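Local atomic coordinates of EvdO2 (Micromonospora carbonacea, PDB entry 4XAB), a protein that probably acts as an iron- and 2-oxoglutarate-dependent oxygenase in orthosomycin biosynthesis, carrying out oxidative cyclization, and here holds nickel in its metal site. Residues V47-A50 with D56-D59; S88-R93 with I146-D151; C199-A202 with A206-H209. One frame throughout, in Å; residues are numbered along the deposited sequence.

Followed from the N terminus, the three contacts come one after another, neither nested nor crossed. Contact 1 closes a short hairpin loop between 47-50 and 56-59, at the surface, its centre about 23 Å from the centre of the chain. Contact 2 spans the longest gap, bringing the end of strand 139-149 back to the start of helix 89-102. Contact 3 closes a short loop, setting 199-202 beside the strand 206-210 that follows. Contacts 2 and 3 meet in the main sheet, where Trp-147 N lies 2.8 Å from Val-207 O, a probable hydrogen bond; contact 1 stands apart, its nearest atoms about 10 Å from contact 2.

Contact 1: V47-A50 with D56-D59; sequences VRRA and DFYD
Arg-49 and Phe-57 form a hydrogen-bonded pair in a two-stranded antiparallel hairpin. Arg-49 N donates to Phe-57 O at 2.8 Å, and Phe-57 N returns the bond to Arg-49 O at 3.0 Å; the next rung is Asp-59 N to Val-47 O. Both side chains of the pair leave the same face of the hairpin and run side by side. With CG trans to the backbone N (chi1 174°) and the chain extended as far as NE, Arg-49 can follow the phenyl group outward. Its CB stands over one face of the Phe-57 ring, near the rim, CG passes CZ and CE2, and CD comes to 3.5 Å from Phe-57 CZ. NE is still beside CZ, and at the end of the extended chain NH1 forms a salt bridge with Asp-59 OD2 at 3.0 Å. The carboxylate oxygen lies in the guanidinium plane, whereas NH1 approaches from above the carboxylate plane, the two planes being 71° apart. On the other face of the hairpin, Arg-48 bends at chi2 and chi3. Its CG makes a CH-pi contact with the Tyr-58 ring, 3.8 Å from the centroid and 20° off the normal. Farther along, Arg-48 NH1 forms a longer salt bridge with Asp-56 OD2 at 3.6 Å. A water bridges the open end of the ladder, accepting from Val-47 N and donating to Asp-59 O. The other oxygen of that residue's carboxylate, Asp-59 OD1, forms a salt bridge with Arg-64, so the carboxylate joins two arginines. The hairpin, strands 48-49 and 57-58, follows helix 32-45 in the chain and forms a sheet separate from the main one; Arg-48 and Tyr-58 rest on Pro-120 and Pro-119, just beyond strand 110-118.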
loop_
_atom_site.group_PDB
_atom_site.type_symbol
_atom_site.label_atom_id
_atom_site.label_comp_id
_atom_site.label_asym_id
_atom_site.label_seq_id
_atom_site.Cartn_x
_atom_site.Cartn_y
_atom_site.Cartn_z
ATOM N N VAL A 47 -15.197 10.728 -5.906
ATOM C CA VAL A 47 -16.180 11.789 -5.761
ATOM C C VAL A 47 -16.916 11.663 -4.444
ATOM O O VAL A 47 -17.563 10.651 -4.189
ATOM C CB VAL A 47 -17.194 11.774 -6.901
ATOM C CG1 VAL A 47 -18.255 12.829 -6.659
ATOM C CG2 VAL A 47 -16.484 12.018 -8.219
ATOM N N ARG A 48 -16.812 12.688 -3.601
ATOM C CA ARG A 48 -17.612 12.711 -2.389
ATOM C C ARG A 48 -19.013 13.196 -2.756
ATOM O O ARG A 48 -19.179 14.289 -3.283
ATOM C CB ARG A 48 -16.975 13.600 -1.316
ATOM C CG ARG A 48 -17.176 13.052 0.076
ATOM C CD ARG A 48 -17.727 14.089 1.006
ATOM N NE ARG A 48 -16.673 14.844 1.665
ATOM C CZ ARG A 48 -16.485 14.853 2.980
ATOM N NH1 ARG A 48 -17.291 14.148 3.768
ATOM N NH2 ARG A 48 -15.500 15.570 3.506
ATOM N N ARG A 49 -20.012 12.360 -2.505
ATOM C CA ARG A 49 -21.355 12.598 -3.013
ATOM C C ARG A 49 -22.329 12.776 -1.856
ATOM O O ARG A 49 -22.252 12.050 -0.866
ATOM C CB ARG A 49 -21.797 11.434 -3.916
ATOM C CG ARG A 49 -23.243 11.504 -4.401
ATOM C CD ARG A 49 -23.503 10.454 -5.481
ATOM N NE ARG A 49 -24.907 10.381 -5.876
ATOM C CZ ARG A 49 -25.351 9.639 -6.888
ATOM N NH1 ARG A 49 -24.494 8.924 -7.601
ATOM N NH2 ARG A 49 -26.646 9.618 -7.191
ATOM N N ALA A 50 -23.241 13.737 -1.987
ATOM C CA ALA A 50 -24.243 14.000 -0.957
ATOM C C ALA A 50 -25.529 13.225 -1.173
ATOM O O ALA A 50 -25.849 12.834 -2.286
ATOM C CB ALA A 50 -24.574 15.485 -0.897
ATOM N N ASP A 56 -22.714 11.760 3.579
ATOM C CA ASP A 56 -22.013 11.697 2.303
ATOM C C ASP A 56 -21.410 10.323 2.144
ATOM O O ASP A 56 -21.176 9.623 3.129
ATOM C CB ASP A 56 -20.897 12.736 2.199
ATOM C CG ASP A 56 -21.391 14.156 2.330
ATOM O OD1 ASP A 56 -22.595 14.409 2.126
ATOM O OD2 ASP A 56 -20.549 15.022 2.643
ATOM N N PHE A 57 -21.144 9.948 0.900
ATOM C CA PHE A 57 -20.439 8.710 0.622
ATOM C C PHE A 57 -19.557 8.933 -0.589
ATOM O O PHE A 57 -19.845 9.795 -1.420
ATOM C CB PHE A 57 -21.412 7.548 0.395
ATOM C CG PHE A 57 -22.301 7.705 -0.815
ATOM C CD1 PHE A 57 -21.971 7.094 -2.015
ATOM C CD2 PHE A 57 -23.474 8.441 -0.744
ATOM C CE1 PHE A 57 -22.792 7.227 -3.124
ATOM C CE2 PHE A 57 -24.296 8.573 -1.848
ATOM C CZ PHE A 57 -23.954 7.965 -3.038
ATOM N N TYR A 58 -18.469 8.181 -0.680
ATOM C CA TYR A 58 -17.629 8.251 -1.861
ATOM C C TYR A 58 -18.230 7.355 -2.925
ATOM O O TYR A 58 -18.591 6.210 -2.659
ATOM C CB TYR A 58 -16.185 7.863 -1.533
ATOM C CG TYR A 58 -15.454 8.989 -0.845
ATOM C CD1 TYR A 58 -14.842 9.991 -1.584
ATOM C CD2 TYR A 58 -15.418 9.080 0.540
ATOM C CE1 TYR A 58 -14.186 11.037 -0.963
ATOM C CE2 TYR A 58 -14.764 10.133 1.169
ATOM C CZ TYR A 58 -14.149 11.102 0.413
ATOM O OH TYR A 58 -13.497 12.152 1.030
ATOM N N ASP A 59 -18.370 7.900 -4.128
ATOM C CA ASP A 59 -19.152 7.235 -5.156
ATOM C C ASP A 59 -18.298 6.229 -5.899
ATOM O O ASP A 59 -17.961 6.427 -7.063
ATOM C CB ASP A 59 -19.739 8.253 -6.129
ATOM C CG ASP A 59 -20.957 7.735 -6.841
ATOM O OD1 ASP A 59 -21.303 6.544 -6.644
ATOM O OD2 ASP A 59 -21.568 8.517 -7.605
HETATM O O HOH W 1 -16.339 8.528 -7.702
#

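Contact 2: S88-R93 with I146-D151; sequences SPHFAR and IWTTLD
A single buried polar contact, His-90 with Thr-148, joins the first turn of helix 89-102 to the end of strand 139-149 in the main antiparallel sheet. The evidence for so narrow a link is the CA-CA separation of 9.8 Å between these two residues, combined with only 82 Å² of surface buried between the segments: the backbones stand well apart and the side chains span the gap from opposite directions. His-90 NE2 and Thr-148 OG1 are hydrogen-bonded at 3.1 Å, with an angle of 145° at the hydrogen; either atom could be the donor. The hydroxyl meets the imidazole at its edge, in the ring plane, and lies 3.6 Å from His-90 CE1. A first torsion of 169° swings the His-90 ring away from its own backbone N, carrying NE2 across to the sheet. On the other partner chi1 of -60° sets OG1 trans to the carbonyl carbon, and the methyl CG2 stays 3.9 Å from NE2, leaving the hydroxyl as the nearest group to the ring.

The helix start that carries the histidine is itself fixed by an N-cap: Ser-88 OG accepts from Phe-91 N at 2.9 Å. At the far end of the other segment, Thr-149 OG1 donates to Asp-151 O at 2.6 Å, tying together the turn that leaves the strand. The fold is the double-stranded beta helix of the cupin clan, and the helix lies against its sheet. Strand 139-149 runs there between strands 206-210 and 226-234: Thr-148 pairs through its backbone with Tyr-229, Trp-147 with Val-207. The His-90 ring also touches Tyr-229 and Leu-231, while Leu-150 packs on Leu-38 and Tyr-42 of helix 32-45.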
loop_
_atom_site.group_PDB
_atom_site.type_symbol
_atom_site.label_atom_id
_atom_site.label_comp_id
_atom_site.label_asym_id
_atom_site.label_seq_id
_atom_site.Cartn_x
_atom_site.Cartn_y
_atom_site.Cartn_z
ATOM N N SER A 88 3.351 7.203 -17.059
ATOM C CA SER A 88 4.033 8.315 -16.402
ATOM C C SER A 88 5.512 8.111 -16.085
ATOM O O SER A 88 5.972 6.987 -15.896
ATOM C CB SER A 88 3.309 8.645 -15.101
ATOM O OG SER A 88 3.527 7.629 -14.138
ATOM N N PRO A 89 6.263 9.219 -16.009
ATOM C CA PRO A 89 7.629 9.140 -15.484
ATOM C C PRO A 89 7.666 8.595 -14.056
ATOM O O PRO A 89 8.666 7.980 -13.683
ATOM C CB PRO A 89 8.108 10.598 -15.531
ATOM C CG PRO A 89 7.317 11.207 -16.655
ATOM C CD PRO A 89 5.958 10.549 -16.566
ATOM N N HIS A 90 6.610 8.823 -13.274
ATOM C CA HIS A 90 6.562 8.330 -11.896
ATOM C C HIS A 90 6.470 6.807 -11.902
ATOM O O HIS A 90 7.139 6.135 -11.120
ATOM C CB HIS A 90 5.383 8.931 -11.116
ATOM C CG HIS A 90 5.125 8.259 -9.794
ATOM N ND1 HIS A 90 4.200 7.248 -9.644
ATOM C CD2 HIS A 90 5.686 8.439 -8.572
ATOM C CE1 HIS A 90 4.189 6.843 -8.385
ATOM N NE2 HIS A 90 5.083 7.547 -7.715
ATOM N N PHE A 91 5.658 6.253 -12.792
ATOM C CA PHE A 91 5.592 4.800 -12.882
ATOM C C PHE A 91 6.959 4.226 -13.244
ATOM O O PHE A 91 7.433 3.277 -12.616
ATOM C CB PHE A 91 4.560 4.339 -13.911
ATOM C CG PHE A 91 4.637 2.864 -14.205
ATOM C CD1 PHE A 91 3.991 1.949 -13.390
ATOM C CD2 PHE A 91 5.380 2.390 -15.290
ATOM C CE1 PHE A 91 4.070 0.592 -13.652
ATOM C CE2 PHE A 91 5.464 1.038 -15.543
ATOM C CZ PHE A 91 4.806 0.143 -14.731
ATOM N N ALA A 92 7.583 4.807 -14.264
ATOM C CA ALA A 92 8.849 4.300 -14.768
ATOM C C ALA A 92 9.912 4.365 -13.684
ATOM O O ALA A 92 10.742 3.462 -13.554
ATOM C CB ALA A 92 9.288 5.091 -15.995
ATOM N N ARG A 93 9.873 5.453 -12.917
ATOM C CA ARG A 93 10.800 5.706 -11.832
ATOM C C ARG A 93 10.617 4.642 -10.753
ATOM O O ARG A 93 11.585 4.087 -10.228
ATOM C CB ARG A 93 10.553 7.119 -11.269
ATOM C CG ARG A 93 11.578 7.668 -10.309
ATOM C CD ARG A 93 11.208 9.116 -9.904
ATOM N NE ARG A 93 10.956 9.968 -11.075
ATOM C CZ ARG A 93 9.830 10.650 -11.290
ATOM N NH1 ARG A 93 8.834 10.606 -10.409
ATOM N NH2 ARG A 93 9.695 11.384 -12.394
ATOM N N ILE A 146 5.080 0.091 -3.474
ATOM C CA ILE A 146 5.542 1.478 -3.367
ATOM C C ILE A 146 4.311 2.354 -3.170
ATOM O O ILE A 146 3.483 2.518 -4.079
ATOM C CB ILE A 146 6.346 1.910 -4.619
ATOM C CG1 ILE A 146 7.570 1.016 -4.795
ATOM C CG2 ILE A 146 6.823 3.337 -4.478
ATOM C CD1 ILE A 146 8.333 1.238 -6.115
ATOM N N TRP A 147 4.190 2.862 -1.946
ATOM C CA TRP A 147 3.060 3.627 -1.438
ATOM C C TRP A 147 3.417 5.104 -1.534
ATOM O O TRP A 147 4.154 5.593 -0.690
ATOM C CB TRP A 147 2.808 3.200 0.019
ATOM C CG TRP A 147 1.554 3.634 0.763
ATOM C CD1 TRP A 147 0.364 2.952 0.845
ATOM C CD2 TRP A 147 1.417 4.775 1.631
ATOM N NE1 TRP A 147 -0.514 3.629 1.666
ATOM C CE2 TRP A 147 0.107 4.746 2.160
ATOM C CE3 TRP A 147 2.267 5.824 1.993
ATOM C CZ2 TRP A 147 -0.375 5.733 3.033
ATOM C CZ3 TRP A 147 1.782 6.808 2.867
ATOM C CH2 TRP A 147 0.477 6.749 3.372
ATOM N N THR A 148 2.936 5.792 -2.569
ATOM C CA THR A 148 3.264 7.214 -2.760
ATOM C C THR A 148 2.129 8.047 -2.199
ATOM O O THR A 148 0.975 7.859 -2.593
ATOM C CB THR A 148 3.458 7.579 -4.247
ATOM O OG1 THR A 148 4.531 6.814 -4.806
ATOM C CG2 THR A 148 3.738 9.086 -4.416
ATOM N N THR A 149 2.431 8.962 -1.288
ATOM C CA THR A 149 1.353 9.743 -0.692
ATOM C C THR A 149 1.149 11.032 -1.479
ATOM O O THR A 149 2.103 11.611 -2.001
ATOM C CB THR A 149 1.628 10.049 0.793
ATOM O OG1 THR A 149 0.491 10.693 1.371
ATOM C CG2 THR A 149 2.879 10.936 0.970
ATOM N N LEU A 150 -0.107 11.460 -1.588
ATOM C CA LEU A 150 -0.445 12.716 -2.257
ATOM C C LEU A 150 -0.553 13.846 -1.247
ATOM O O LEU A 150 -0.653 15.020 -1.614
ATOM C CB LEU A 150 -1.770 12.596 -3.021
ATOM C CG LEU A 150 -1.927 11.480 -4.045
ATOM C CD1 LEU A 150 -3.138 11.754 -4.949
ATOM C CD2 LEU A 150 -0.652 11.302 -4.855
ATOM N N ASP A 151 -0.548 13.471 0.030
ATOM C CA ASP A 151 -0.786 14.397 1.129
ATOM C C ASP A 151 0.282 14.196 2.185
ATOM O O ASP A 151 0.962 13.166 2.172
ATOM C CB ASP A 151 -2.169 14.154 1.741
ATOM C CG ASP A 151 -3.283 14.341 0.738
ATOM O OD1 ASP A 151 -3.500 15.491 0.318
ATOM O OD2 ASP A 151 -3.929 13.345 0.353
#

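Contact 3: C199-A202 with A206-H209; sequences CPLA and AVVH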
loop_
_atom_site.group_PDB
_atom_site.type_symbol
_atom_site.label_atom_id
_atom_site.label_comp_id
_atom_site.label_asym_id
_atom_site.label_seq_id
_atom_site.Cartn_x
_atom_site.Cartn_y
_atom_site.Cartn_z
ATOM N N CYS A 199 6.369 5.661 9.725
ATOM C CA CYS A 199 6.969 6.282 8.551
ATOM C C CYS A 199 6.167 7.469 8.035
ATOM O O CYS A 199 5.512 7.378 6.990
ATOM C CB CYS A 199 7.130 5.241 7.440
ATOM S SG CYS A 199 8.401 4.037 7.844
ATOM N N PRO A 200 6.227 8.600 8.754
ATOM C CA PRO A 200 5.565 9.787 8.210
ATOM C C PRO A 200 6.236 10.250 6.917
ATOM O O PRO A 200 7.417 9.968 6.694
ATOM C CB PRO A 200 5.724 10.816 9.329
ATOM C CG PRO A 200 5.867 9.992 10.579
ATOM C CD PRO A 200 6.719 8.831 10.123
ATOM N N LEU A 201 5.463 10.926 6.072
ATOM C CA LEU A 201 5.909 11.366 4.757
ATOM C C LEU A 201 5.369 12.738 4.445
ATOM O O LEU A 201 4.304 13.120 4.927
ATOM C CB LEU A 201 5.441 10.414 3.663
ATOM C CG LEU A 201 5.964 8.981 3.747
ATOM C CD1 LEU A 201 5.259 8.142 2.709
ATOM C CD2 LEU A 201 7.490 8.913 3.552
ATOM N N ALA A 202 6.104 13.463 3.613
ATOM C CA ALA A 202 5.598 14.689 3.017
ATOM C C ALA A 202 4.953 14.316 1.681
ATOM O O ALA A 202 5.177 13.204 1.180
ATOM C CB ALA A 202 6.733 15.686 2.827
ATOM N N ALA A 206 7.312 8.448 -0.446
ATOM C CA ALA A 206 6.778 7.087 -0.517
ATOM C C ALA A 206 7.426 6.203 0.505
ATOM O O ALA A 206 8.546 6.449 0.949
ATOM C CB ALA A 206 6.971 6.477 -1.911
ATOM N N VAL A 207 6.711 5.142 0.868
ATOM C CA VAL A 207 7.324 4.062 1.595
ATOM C C VAL A 207 7.256 2.841 0.692
ATOM O O VAL A 207 6.323 2.679 -0.117
ATOM C CB VAL A 207 6.637 3.783 2.954
ATOM C CG1 VAL A 207 6.949 4.901 3.936
ATOM C CG2 VAL A 207 5.149 3.644 2.775
ATOM N N VAL A 208 8.295 2.038 0.799
ATOM C CA VAL A 208 8.416 0.802 0.023
ATOM C C VAL A 208 8.493 -0.373 0.990
ATOM O O VAL A 208 9.281 -0.328 1.921
ATOM C CB VAL A 208 9.679 0.836 -0.851
ATOM C CG1 VAL A 208 9.756 -0.405 -1.739
ATOM C CG2 VAL A 208 9.711 2.130 -1.686
ATOM N N HIS A 209 7.700 -1.430 0.796
ATOM C CA HIS A 209 7.859 -2.587 1.679
ATOM C C HIS A 209 7.678 -3.911 0.971
ATOM O O HIS A 209 6.893 -4.047 0.027
ATOM C CB HIS A 209 6.897 -2.544 2.887
ATOM C CG HIS A 209 5.443 -2.504 2.528
ATOM N ND1 HIS A 209 4.736 -1.323 2.428
ATOM C CD2 HIS A 209 4.552 -3.498 2.288
ATOM C CE1 HIS A 209 3.482 -1.591 2.114
ATOM N NE2 HIS A 209 3.341 -2.902 2.032
#
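Ala-206 meets Leu-201 through its backbone: Leu-201 CD1 lies 3.6 Å from Ala-206 C, and CD2 reaches 3.7 Å from Ala-206 O, while the alanine methyl points away from the loop and touches Thr-148. With CG set opposite the carbonyl carbon (chi1 -62°), the leucine lays both branches against the strand. At Val-207 the side chain turns to the loop, and its CG1 branch takes both apolar contacts, 3.5 Å from Cys-199 CB and 3.9 Å from Leu-201 CD1. No hydrogen bond joins the segments, whose nearest CA atoms are 6.8 Å apart (Leu-201 and Ala-206). This is hydrophobic packing inside the double-stranded beta helix: 199-202 leads from strand 197-198 into strand 206-210, and its backbone pairs instead with Leu-160 and Ala-153. The Val-207 side chain is about 10 Å from the bound nickel. Val-208 faces Leu-26 of the adjoining strand 23-26. Farther along, His-209 belongs to the surroundings of the metal: its NE2 is hydrogen-bonded to OD2 of Asp-131, a nickel ligand with His-129 and His-215, which places His-209 in the second shell, and its ND1 to the hydroxyl of Tyr-162.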